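Local structure of Sodium/calcium exchanger membrane region domain-containing protein (Archaeoglobus fulgidus, 4KPP) at residues Gly113-Phe124 against Ile336-Phe345; Ala68-Tyr79 against Ser280-Leu289. The protein probably exchanges protons for calcium ions across the membrane, as a cation/calcium exchanger built of two sequence-related halves of transmembrane helices. All blocks are in the same frame, centred on the assembly; numbering follows the deposited sequence.

Contact 1 (Gly113-Phe124 against Ile336-Phe345); sequences GIGWSLVAFIAF and ISWKEASALF. With CA (calcium ion), chain D.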
loop_
_atom_site.group_PDB
_atom_site.type_symbol
_atom_site.label_atom_id
_atom_site.label_comp_id
_atom_site.label_asym_id
_atom_site.label_seq_id
_atom_site.Cartn_x
_atom_site.Cartn_y
_atom_site.Cartn_z
ATOM N N GLY A 113 -8.433 -6.507 3.424
ATOM C CA GLY A 113 -9.422 -6.803 4.444
ATOM C C GLY A 113 -10.232 -5.599 4.885
ATOM O O GLY A 113 -11.439 -5.700 5.096
ATOM N N ILE A 114 -9.566 -4.459 5.023
ATOM C CA ILE A 114 -10.230 -3.229 5.437
ATOM C C ILE A 114 -10.477 -2.291 4.259
ATOM O O ILE A 114 -11.617 -1.951 3.962
ATOM C CB ILE A 114 -9.424 -2.493 6.531
ATOM C CG1 ILE A 114 -9.355 -3.344 7.802
ATOM C CG2 ILE A 114 -10.032 -1.127 6.827
ATOM C CD1 ILE A 114 -10.710 -3.644 8.421
ATOM N N GLY A 115 -9.402 -1.887 3.587
ATOM C CA GLY A 115 -9.481 -0.940 2.487
ATOM C C GLY A 115 -10.449 -1.290 1.368
ATOM O O GLY A 115 -11.390 -0.539 1.108
ATOM N N TRP A 116 -10.224 -2.420 0.702
ATOM C CA TRP A 116 -11.088 -2.845 -0.400
ATOM C C TRP A 116 -12.540 -3.010 0.036
ATOM O O TRP A 116 -13.459 -2.639 -0.690
ATOM C CB TRP A 116 -10.608 -4.165 -1.009
ATOM C CG TRP A 116 -9.322 -4.084 -1.763
ATOM C CD1 TRP A 116 -8.382 -3.095 -1.690
ATOM C CD2 TRP A 116 -8.829 -5.036 -2.711
ATOM N NE1 TRP A 116 -7.332 -3.377 -2.532
ATOM C CE2 TRP A 116 -7.585 -4.563 -3.171
ATOM C CE3 TRP A 116 -9.320 -6.244 -3.217
ATOM C CZ2 TRP A 116 -6.826 -5.257 -4.110
ATOM C CZ3 TRP A 116 -8.565 -6.929 -4.146
ATOM C CH2 TRP A 116 -7.332 -6.436 -4.584
ATOM N N SER A 117 -12.741 -3.571 1.224
ATOM C CA SER A 117 -14.088 -3.830 1.717
ATOM C C SER A 117 -14.803 -2.538 2.101
ATOM O O SER A 117 -15.954 -2.326 1.724
ATOM C CB SER A 117 -14.055 -4.790 2.907
ATOM O OG SER A 117 -13.477 -4.169 4.040
ATOM N N LEU A 118 -14.113 -1.683 2.853
ATOM C CA LEU A 118 -14.668 -0.411 3.306
ATOM C C LEU A 118 -15.084 0.444 2.114
ATOM O O LEU A 118 -16.230 0.891 2.030
ATOM C CB LEU A 118 -13.637 0.340 4.154
ATOM C CG LEU A 118 -14.027 1.472 5.113
ATOM C CD1 LEU A 118 -13.238 2.737 4.786
ATOM C CD2 LEU A 118 -15.530 1.754 5.141
ATOM N N VAL A 119 -14.147 0.661 1.197
ATOM C CA VAL A 119 -14.403 1.473 0.014
ATOM C C VAL A 119 -15.570 0.918 -0.801
ATOM O O VAL A 119 -16.413 1.675 -1.286
ATOM C CB VAL A 119 -13.137 1.605 -0.858
ATOM C CG1 VAL A 119 -13.461 2.247 -2.196
ATOM C CG2 VAL A 119 -12.081 2.417 -0.123
ATOM N N ALA A 120 -15.627 -0.404 -0.929
ATOM C CA ALA A 120 -16.724 -1.048 -1.644
ATOM C C ALA A 120 -18.061 -0.809 -0.946
ATOM O O ALA A 120 -19.060 -0.509 -1.598
ATOM C CB ALA A 120 -16.460 -2.541 -1.807
ATOM N N PHE A 121 -18.075 -0.938 0.380
ATOM C CA PHE A 121 -19.294 -0.719 1.166
ATOM C C PHE A 121 -19.819 0.709 1.056
ATOM O O PHE A 121 -21.024 0.929 0.942
ATOM C CB PHE A 121 -19.065 -1.072 2.638
ATOM C CG PHE A 121 -19.188 -2.537 2.935
ATOM C CD1 PHE A 121 -20.144 -3.311 2.295
ATOM C CD2 PHE A 121 -18.344 -3.145 3.852
ATOM C CE1 PHE A 121 -20.259 -4.664 2.566
ATOM C CE2 PHE A 121 -18.452 -4.496 4.127
ATOM C CZ PHE A 121 -19.410 -5.257 3.483
ATOM N N ILE A 122 -18.910 1.678 1.101
ATOM C CA ILE A 122 -19.286 3.080 0.976
ATOM C C ILE A 122 -19.823 3.352 -0.424
ATOM O O ILE A 122 -20.793 4.091 -0.597
ATOM C CB ILE A 122 -18.098 4.009 1.284
ATOM C CG1 ILE A 122 -17.664 3.835 2.741
ATOM C CG2 ILE A 122 -18.457 5.462 1.000
ATOM C CD1 ILE A 122 -16.517 4.727 3.147
ATOM N N ALA A 123 -19.192 2.732 -1.418
ATOM C CA ALA A 123 -19.639 2.841 -2.802
ATOM C C ALA A 123 -21.045 2.267 -2.970
ATOM O O ALA A 123 -21.843 2.776 -3.758
ATOM C CB ALA A 123 -18.660 2.146 -3.734
ATOM N N PHE A 124 -21.339 1.208 -2.224
ATOM C CA PHE A 124 -22.662 0.597 -2.254
ATOM C C PHE A 124 -23.744 1.573 -1.805
ATOM O O PHE A 124 -24.784 1.693 -2.446
ATOM C CB PHE A 124 -22.693 -0.657 -1.381
ATOM C CG PHE A 124 -21.877 -1.792 -1.925
ATOM C CD1 PHE A 124 -21.680 -1.930 -3.290
ATOM C CD2 PHE A 124 -21.303 -2.721 -1.074
ATOM C CE1 PHE A 124 -20.930 -2.976 -3.797
ATOM C CE2 PHE A 124 -20.550 -3.768 -1.576
ATOM C CZ PHE A 124 -20.363 -3.894 -2.939
ATOM N N ILE A 336 -17.009 -6.390 -7.914
ATOM C CA ILE A 336 -16.914 -6.657 -6.483
ATOM C C ILE A 336 -18.298 -6.584 -5.852
ATOM O O ILE A 336 -18.872 -5.503 -5.711
ATOM C CB ILE A 336 -15.963 -5.675 -5.768
ATOM C CG1 ILE A 336 -14.570 -5.723 -6.397
ATOM C CG2 ILE A 336 -15.881 -5.999 -4.279
ATOM C CD1 ILE A 336 -13.571 -4.807 -5.731
ATOM N N SER A 337 -18.831 -7.745 -5.481
ATOM C CA SER A 337 -20.173 -7.824 -4.920
ATOM C C SER A 337 -20.149 -7.635 -3.407
ATOM O O SER A 337 -19.081 -7.581 -2.796
ATOM C CB SER A 337 -20.827 -9.159 -5.277
ATOM O OG SER A 337 -20.113 -10.242 -4.712
ATOM N N TRP A 338 -21.332 -7.534 -2.810
ATOM C CA TRP A 338 -21.446 -7.314 -1.374
ATOM C C TRP A 338 -21.043 -8.568 -0.603
ATOM O O TRP A 338 -20.507 -8.480 0.504
ATOM C CB TRP A 338 -22.867 -6.876 -1.005
ATOM C CG TRP A 338 -23.632 -7.895 -0.222
ATOM C CD1 TRP A 338 -24.351 -8.943 -0.721
ATOM C CD2 TRP A 338 -23.756 -7.966 1.203
ATOM N NE1 TRP A 338 -24.913 -9.663 0.304
ATOM C CE2 TRP A 338 -24.562 -9.084 1.497
ATOM C CE3 TRP A 338 -23.262 -7.194 2.260
ATOM C CZ2 TRP A 338 -24.887 -9.447 2.803
ATOM C CZ3 TRP A 338 -23.585 -7.558 3.557
ATOM C CH2 TRP A 338 -24.390 -8.673 3.817
ATOM N N LYS A 339 -21.295 -9.732 -1.195
ATOM C CA LYS A 339 -20.889 -10.997 -0.593
ATOM C C LYS A 339 -19.369 -11.097 -0.543
ATOM O O LYS A 339 -18.796 -11.453 0.487
ATOM C CB LYS A 339 -21.462 -12.185 -1.370
ATOM C CG LYS A 339 -22.973 -12.337 -1.273
ATOM C CD LYS A 339 -23.440 -13.598 -1.988
ATOM C CE LYS A 339 -24.958 -13.736 -1.950
ATOM N NZ LYS A 339 -25.416 -14.840 -1.052
ATOM N N GLU A 340 -18.724 -10.778 -1.661
ATOM C CA GLU A 340 -17.269 -10.843 -1.753
ATOM C C GLU A 340 -16.604 -9.828 -0.830
ATOM O O GLU A 340 -15.623 -10.146 -0.161
ATOM C CB GLU A 340 -16.809 -10.631 -3.198
ATOM C CG GLU A 340 -17.223 -11.743 -4.153
ATOM C CD GLU A 340 -16.934 -11.397 -5.601
ATOM O OE1 GLU A 340 -16.834 -10.193 -5.918
ATOM O OE2 GLU A 340 -16.804 -12.328 -6.423
ATOM N N ALA A 341 -17.144 -8.613 -0.792
ATOM C CA ALA A 341 -16.623 -7.570 0.088
ATOM C C ALA A 341 -16.788 -7.942 1.560
ATOM O O ALA A 341 -15.863 -7.780 2.355
ATOM C CB ALA A 341 -17.294 -6.233 -0.204
ATOM N N SER A 342 -17.966 -8.448 1.919
ATOM C CA SER A 342 -18.223 -8.849 3.299
ATOM C C SER A 342 -17.353 -10.039 3.685
ATOM O O SER A 342 -16.902 -10.141 4.824
ATOM C CB SER A 342 -19.707 -9.168 3.520
ATOM O OG SER A 342 -20.116 -10.291 2.762
ATOM N N ALA A 343 -17.114 -10.932 2.728
ATOM C CA ALA A 343 -16.227 -12.070 2.948
ATOM C C ALA A 343 -14.803 -11.599 3.234
ATOM O O ALA A 343 -14.153 -12.092 4.157
ATOM C CB ALA A 343 -16.252 -13.010 1.751
ATOM N N LEU A 344 -14.327 -10.641 2.443
ATOM C CA LEU A 344 -13.008 -10.050 2.663
ATOM C C LEU A 344 -12.898 -9.423 4.050
ATOM O O LEU A 344 -11.873 -9.551 4.719
ATOM C CB LEU A 344 -12.693 -9.003 1.590
ATOM C CG LEU A 344 -12.412 -9.515 0.177
ATOM C CD1 LEU A 344 -12.107 -8.358 -0.765
ATOM C CD2 LEU A 344 -11.263 -10.508 0.194
ATOM N N PHE A 345 -13.961 -8.749 4.480
ATOM C CA PHE A 345 -13.972 -8.102 5.788
ATOM C C PHE A 345 -13.980 -9.112 6.935
ATOM O O PHE A 345 -13.109 -9.077 7.804
ATOM C CB PHE A 345 -15.168 -7.158 5.914
ATOM C CG PHE A 345 -15.239 -6.449 7.239
ATOM C CD1 PHE A 345 -14.441 -5.344 7.491
ATOM C CD2 PHE A 345 -16.105 -6.887 8.230
ATOM C CE1 PHE A 345 -14.504 -4.689 8.707
ATOM C CE2 PHE A 345 -16.172 -6.237 9.446
ATOM C CZ PHE A 345 -15.371 -5.136 9.685
HETATM CA CA CA D . -16.299 -10.456 -8.015
#
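I336, in the strand that leads into helix 338-353, sends its CG2 methyl to the CB of A120, while its carbonyl O lies at the edge of the F124 ring, 3.5 Å from F124 CZ. S337 N-caps the helix in a capping box with E340: S337 N donates almost straight to E340 OE1, which it meets from above the carboxylate plane, and the return bond from E340 N to S337 OG is weak. W338, on the surface, touches two rings with different parts. Its CB rests near F124 CE2 (3.9 Å), the two side chains meeting at about a right angle, and its indole CE3 lies edge to edge with F121 CE1 (3.9 Å). E340 turns from helix 113-124 and grips the calcium ion through both oxygens, OE1 at 2.2 Å and OE2 at 2.5 Å; I330, D333 and K335 complete the protein ligands. A341 is the small residue of the middle: its CB meets the CB of A120 and lies over one face of the F121 ring, toward its rim, and its carbonyl O approaches S117 CB (3.5 Å). S342 sets its CB in plane at the edge of the same ring. L344 reaches W116 with CD1, and its carbonyl O faces the CA of G113. F345 has CG anti to its backbone N (chi1 -180°), which lays the ring beside S117 and brings CE1 to the I114 CD1 methyl. Its CA-H points at G113 O (3.6 Å). Glycine, serine and alanine thus let segments 113-124 and 338-345 pack closely, their axes roughly antiparallel at 145°. No hydrogen bond crosses between them; S117 and S342 keep their hydroxyls close to carbonyls of their own helices, so the chemistry implies an apolar interface beside a calcium site whose E340 carboxylate is probably steadied by the bond from S337 N.

Contact 2 (Ala68-Tyr79 against Ser280-Leu289); sequences AIVALLAVLPEY and SSKVNQWTLL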
loop_
_atom_site.group_PDB
_atom_site.type_symbol
_atom_site.label_atom_id
_atom_site.label_comp_id
_atom_site.label_asym_id
_atom_site.label_seq_id
_atom_site.Cartn_x
_atom_site.Cartn_y
_atom_site.Cartn_z
ATOM N N ALA A 68 -0.379 3.689 -11.925
ATOM C CA ALA A 68 0.322 2.748 -11.063
ATOM C C ALA A 68 1.373 3.467 -10.225
ATOM O O ALA A 68 1.511 3.205 -9.031
ATOM C CB ALA A 68 0.959 1.641 -11.893
ATOM N N ILE A 69 2.105 4.379 -10.856
ATOM C CA ILE A 69 3.143 5.141 -10.169
ATOM C C ILE A 69 2.564 6.077 -9.111
ATOM O O ILE A 69 3.115 6.199 -8.015
ATOM C CB ILE A 69 4.045 5.916 -11.169
ATOM C CG1 ILE A 69 5.215 5.035 -11.610
ATOM C CG2 ILE A 69 4.578 7.200 -10.554
ATOM C CD1 ILE A 69 6.249 5.760 -12.446
ATOM N N VAL A 70 1.443 6.723 -9.425
ATOM C CA VAL A 70 0.805 7.601 -8.451
ATOM C C VAL A 70 0.208 6.787 -7.305
ATOM O O VAL A 70 0.049 7.293 -6.199
ATOM C CB VAL A 70 -0.267 8.526 -9.083
ATOM C CG1 VAL A 70 0.244 9.126 -10.385
ATOM C CG2 VAL A 70 -1.570 7.782 -9.306
ATOM N N ALA A 71 -0.105 5.521 -7.571
ATOM C CA ALA A 71 -0.614 4.627 -6.538
ATOM C C ALA A 71 0.522 4.182 -5.623
ATOM O O ALA A 71 0.306 3.876 -4.451
ATOM C CB ALA A 71 -1.307 3.428 -7.161
ATOM N N LEU A 72 1.735 4.147 -6.169
ATOM C CA LEU A 72 2.924 3.841 -5.382
ATOM C C LEU A 72 3.276 5.016 -4.481
ATOM O O LEU A 72 3.522 4.844 -3.285
ATOM C CB LEU A 72 4.107 3.512 -6.297
ATOM C CG LEU A 72 5.471 3.425 -5.607
ATOM C CD1 LEU A 72 5.472 2.322 -4.561
ATOM C CD2 LEU A 72 6.585 3.217 -6.622
ATOM N N LEU A 73 3.296 6.210 -5.064
ATOM C CA LEU A 73 3.627 7.422 -4.323
ATOM C C LEU A 73 2.613 7.690 -3.213
ATOM O O LEU A 73 2.915 8.378 -2.239
ATOM C CB LEU A 73 3.725 8.624 -5.269
ATOM C CG LEU A 73 4.838 8.591 -6.325
ATOM C CD1 LEU A 73 4.691 9.739 -7.311
ATOM C CD2 LEU A 73 6.219 8.623 -5.677
ATOM N N ALA A 74 1.417 7.127 -3.358
ATOM C CA ALA A 74 0.356 7.288 -2.365
ATOM C C ALA A 74 0.604 6.473 -1.089
ATOM O O ALA A 74 -0.033 6.712 -0.062
ATOM C CB ALA A 74 -0.997 6.934 -2.969
ATOM N N VAL A 75 1.518 5.508 -1.160
ATOM C CA VAL A 75 1.812 4.649 -0.013
ATOM C C VAL A 75 3.287 4.694 0.380
ATOM O O VAL A 75 3.827 3.743 0.936
ATOM C CB VAL A 75 1.363 3.191 -0.251
ATOM C CG1 VAL A 75 -0.152 3.120 -0.368
ATOM C CG2 VAL A 75 2.028 2.609 -1.494
ATOM N N LEU A 76 3.928 5.817 0.079
ATOM C CA LEU A 76 5.312 6.054 0.478
ATOM C C LEU A 76 5.567 5.919 1.992
ATOM O O LEU A 76 6.609 5.394 2.386
ATOM C CB LEU A 76 5.793 7.414 -0.039
ATOM C CG LEU A 76 7.135 7.439 -0.772
ATOM C CD1 LEU A 76 7.201 6.338 -1.824
ATOM C CD2 LEU A 76 7.372 8.805 -1.409
ATOM N N PRO A 77 4.635 6.401 2.844
ATOM C CA PRO A 77 4.858 6.186 4.279
ATOM C C PRO A 77 5.005 4.711 4.656
ATOM O O PRO A 77 5.740 4.391 5.589
ATOM C CB PRO A 77 3.591 6.760 4.911
ATOM C CG PRO A 77 3.168 7.825 3.980
ATOM C CD PRO A 77 3.508 7.325 2.610
ATOM N N GLU A 78 4.327 3.825 3.937
ATOM C CA GLU A 78 4.448 2.403 4.225
ATOM C C GLU A 78 5.843 1.892 3.875
ATOM O O GLU A 78 6.426 1.096 4.614
ATOM C CB GLU A 78 3.376 1.594 3.492
ATOM C CG GLU A 78 3.619 0.086 3.508
ATOM C CD GLU A 78 3.755 -0.491 4.916
ATOM O OE1 GLU A 78 4.415 -1.543 5.067
ATOM O OE2 GLU A 78 3.198 0.092 5.870
ATOM N N TYR A 79 6.375 2.352 2.748
ATOM C CA TYR A 79 7.720 1.964 2.343
ATOM C C TYR A 79 8.763 2.503 3.311
ATOM O O TYR A 79 9.760 1.839 3.591
ATOM C CB TYR A 79 8.018 2.429 0.913
ATOM C CG TYR A 79 7.389 1.548 -0.137
ATOM C CD1 TYR A 79 6.026 1.615 -0.399
ATOM C CD2 TYR A 79 8.154 0.642 -0.860
ATOM C CE1 TYR A 79 5.444 0.805 -1.351
ATOM C CE2 TYR A 79 7.581 -0.171 -1.817
ATOM C CZ TYR A 79 6.226 -0.084 -2.059
ATOM O OH TYR A 79 5.645 -0.891 -3.008
ATOM N N SER A 280 -4.026 -1.458 -7.649
ATOM C CA SER A 280 -2.646 -1.212 -8.062
ATOM C C SER A 280 -1.722 -1.021 -6.861
ATOM O O SER A 280 -0.557 -1.407 -6.901
ATOM C CB SER A 280 -2.563 0.006 -8.989
ATOM O OG SER A 280 -1.219 0.274 -9.350
ATOM N N SER A 281 -2.244 -0.418 -5.799
ATOM C CA SER A 281 -1.478 -0.242 -4.570
ATOM C C SER A 281 -1.185 -1.596 -3.938
ATOM O O SER A 281 -0.114 -1.802 -3.357
ATOM C CB SER A 281 -2.232 0.644 -3.580
ATOM O OG SER A 281 -1.526 0.754 -2.358
ATOM N N LYS A 282 -2.145 -2.511 -4.044
ATOM C CA LYS A 282 -1.926 -3.888 -3.618
ATOM C C LYS A 282 -0.794 -4.500 -4.429
ATOM O O LYS A 282 0.042 -5.210 -3.885
ATOM C CB LYS A 282 -3.208 -4.720 -3.747
ATOM C CG LYS A 282 -3.008 -6.236 -3.669
ATOM C CD LYS A 282 -2.424 -6.691 -2.335
ATOM C CE LYS A 282 -2.121 -8.187 -2.372
ATOM N NZ LYS A 282 -1.475 -8.692 -1.127
ATOM N N VAL A 283 -0.753 -4.202 -5.724
ATOM C CA VAL A 283 0.293 -4.741 -6.592
ATOM C C VAL A 283 1.695 -4.358 -6.116
ATOM O O VAL A 283 2.541 -5.234 -5.928
ATOM C CB VAL A 283 0.105 -4.316 -8.073
ATOM C CG1 VAL A 283 1.238 -4.859 -8.938
ATOM C CG2 VAL A 283 -1.236 -4.794 -8.596
ATOM N N ASN A 284 1.950 -3.065 -5.912
ATOM C CA ASN A 284 3.291 -2.647 -5.493
ATOM C C ASN A 284 3.662 -3.130 -4.091
ATOM O O ASN A 284 4.811 -3.504 -3.838
ATOM C CB ASN A 284 3.525 -1.131 -5.654
ATOM C CG ASN A 284 2.852 -0.301 -4.574
ATOM O OD1 ASN A 284 3.292 -0.280 -3.425
ATOM N ND2 ASN A 284 1.802 0.418 -4.951
ATOM N N GLN A 285 2.687 -3.143 -3.188
ATOM C CA GLN A 285 2.945 -3.589 -1.823
ATOM C C GLN A 285 3.163 -5.100 -1.753
ATOM O O GLN A 285 3.745 -5.612 -0.797
ATOM C CB GLN A 285 1.827 -3.139 -0.877
ATOM C CG GLN A 285 1.804 -1.628 -0.674
ATOM C CD GLN A 285 0.730 -1.168 0.288
ATOM O OE1 GLN A 285 0.851 -1.344 1.498
ATOM N NE2 GLN A 285 -0.327 -0.566 -0.247
ATOM N N TRP A 286 2.711 -5.802 -2.786
ATOM C CA TRP A 286 2.832 -7.253 -2.834
ATOM C C TRP A 286 3.933 -7.658 -3.812
ATOM O O TRP A 286 4.095 -8.835 -4.128
ATOM C CB TRP A 286 1.483 -7.873 -3.214
ATOM C CG TRP A 286 1.351 -9.352 -2.988
ATOM C CD1 TRP A 286 0.845 -10.266 -3.867
ATOM C CD2 TRP A 286 1.710 -10.089 -1.809
ATOM N NE1 TRP A 286 0.870 -11.522 -3.314
ATOM C CE2 TRP A 286 1.398 -11.442 -2.052
ATOM C CE3 TRP A 286 2.268 -9.739 -0.574
ATOM C CZ2 TRP A 286 1.624 -12.442 -1.109
ATOM C CZ3 TRP A 286 2.493 -10.735 0.360
ATOM C CH2 TRP A 286 2.170 -12.070 0.087
ATOM N N THR A 287 4.689 -6.667 -4.282
ATOM C CA THR A 287 5.829 -6.901 -5.168
ATOM C C THR A 287 7.041 -6.063 -4.757
ATOM O O THR A 287 7.974 -6.573 -4.137
ATOM C CB THR A 287 5.492 -6.611 -6.654
ATOM O OG1 THR A 287 4.947 -5.290 -6.786
ATOM C CG2 THR A 287 4.489 -7.631 -7.193
ATOM N N LEU A 288 7.012 -4.777 -5.105
ATOM C CA LEU A 288 8.113 -3.860 -4.812
ATOM C C LEU A 288 8.454 -3.790 -3.322
ATOM O O LEU A 288 9.628 -3.725 -2.950
ATOM C CB LEU A 288 7.799 -2.455 -5.342
ATOM C CG LEU A 288 8.904 -1.409 -5.157
ATOM C CD1 LEU A 288 10.114 -1.719 -6.036
ATOM C CD2 LEU A 288 8.383 -0.006 -5.427
ATOM N N LEU A 289 7.426 -3.807 -2.477
ATOM C CA LEU A 289 7.614 -3.708 -1.035
ATOM C C LEU A 289 8.420 -4.887 -0.497
ATOM O O LEU A 289 9.335 -4.706 0.306
ATOM C CB LEU A 289 6.263 -3.646 -0.322
ATOM C CG LEU A 289 6.124 -2.692 0.871
ATOM C CD1 LEU A 289 5.076 -3.203 1.855
ATOM C CD2 LEU A 289 7.449 -2.435 1.578
HETATM O O HOH W 1 1.292 0.630 -8.120
#
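Y79 is the main bump, a knob set into a hollow made by N284, Q285, L288 and L289. With CG beside its backbone N (chi1 -78°), the ring reaches across to put OH on N284 OD1 in a very short hydrogen bond of 2.5 Å, OD1 lying in plane at the ring edge and the amide tilted 37° from the ring. L289 CG sits over one face in a CH-pi contact, 4.0 Å from the ring centroid, and L288 CD2 packs on Y79 CE2 (3.7 Å). A phenylalanine in place of Y79 would probably still fill the hollow but leave N284 OD1 without this donor and its amide freer to turn. L72 fits the neighbouring groove, where its CD1 touches N284 OD1 and, from another side, the L288 CD2 methyl (3.8 Å). V75, on the turn between helices 67-73 and 76-91, turns its two methyls to different partners: CG1 to S281 OG (3.4 Å) and Q285 NE2, CG2 to N284 OD1. E78 lays CG against Q285 OE1. A68 and A71 are shallow enough to take S280, and a water bridges the helices here, donating to A68 O (2.7 Å) and accepting from N284 ND2, with S280 OG also bonded to it. Segments 68-73 and 280-285 cross at 69°, and each chain stretch breaks its helix just beyond, near V75 and near W286-T287. Y176 of helix 163-182 holds S280 OG, and Y173 packs on L72 and N284; E255 and E258 of helix 242-267 bind Q285 and S281, and helix 96-127 touches E78, Q285 and W286.

How the contacts relate
Contact 1 and contact 2 lie with centres about 20 Å apart, and each pairs a segment from the first exchanger half with one from the second, the four segments alternating along the chain. They meet directly where W116 CZ2 of contact 1 packs on K282 CB of contact 2 at 3.7 Å, so helix 96-127 touches both helix 338-353 and helix 271-285. Contact 2 is the buried one, its centre about 5 Å from that of the chain, against about 17 Å for contact 1, which carries E340 of the calcium site. Contact 2 lies away from that site; its broken helices are consistent with the transport core of this family.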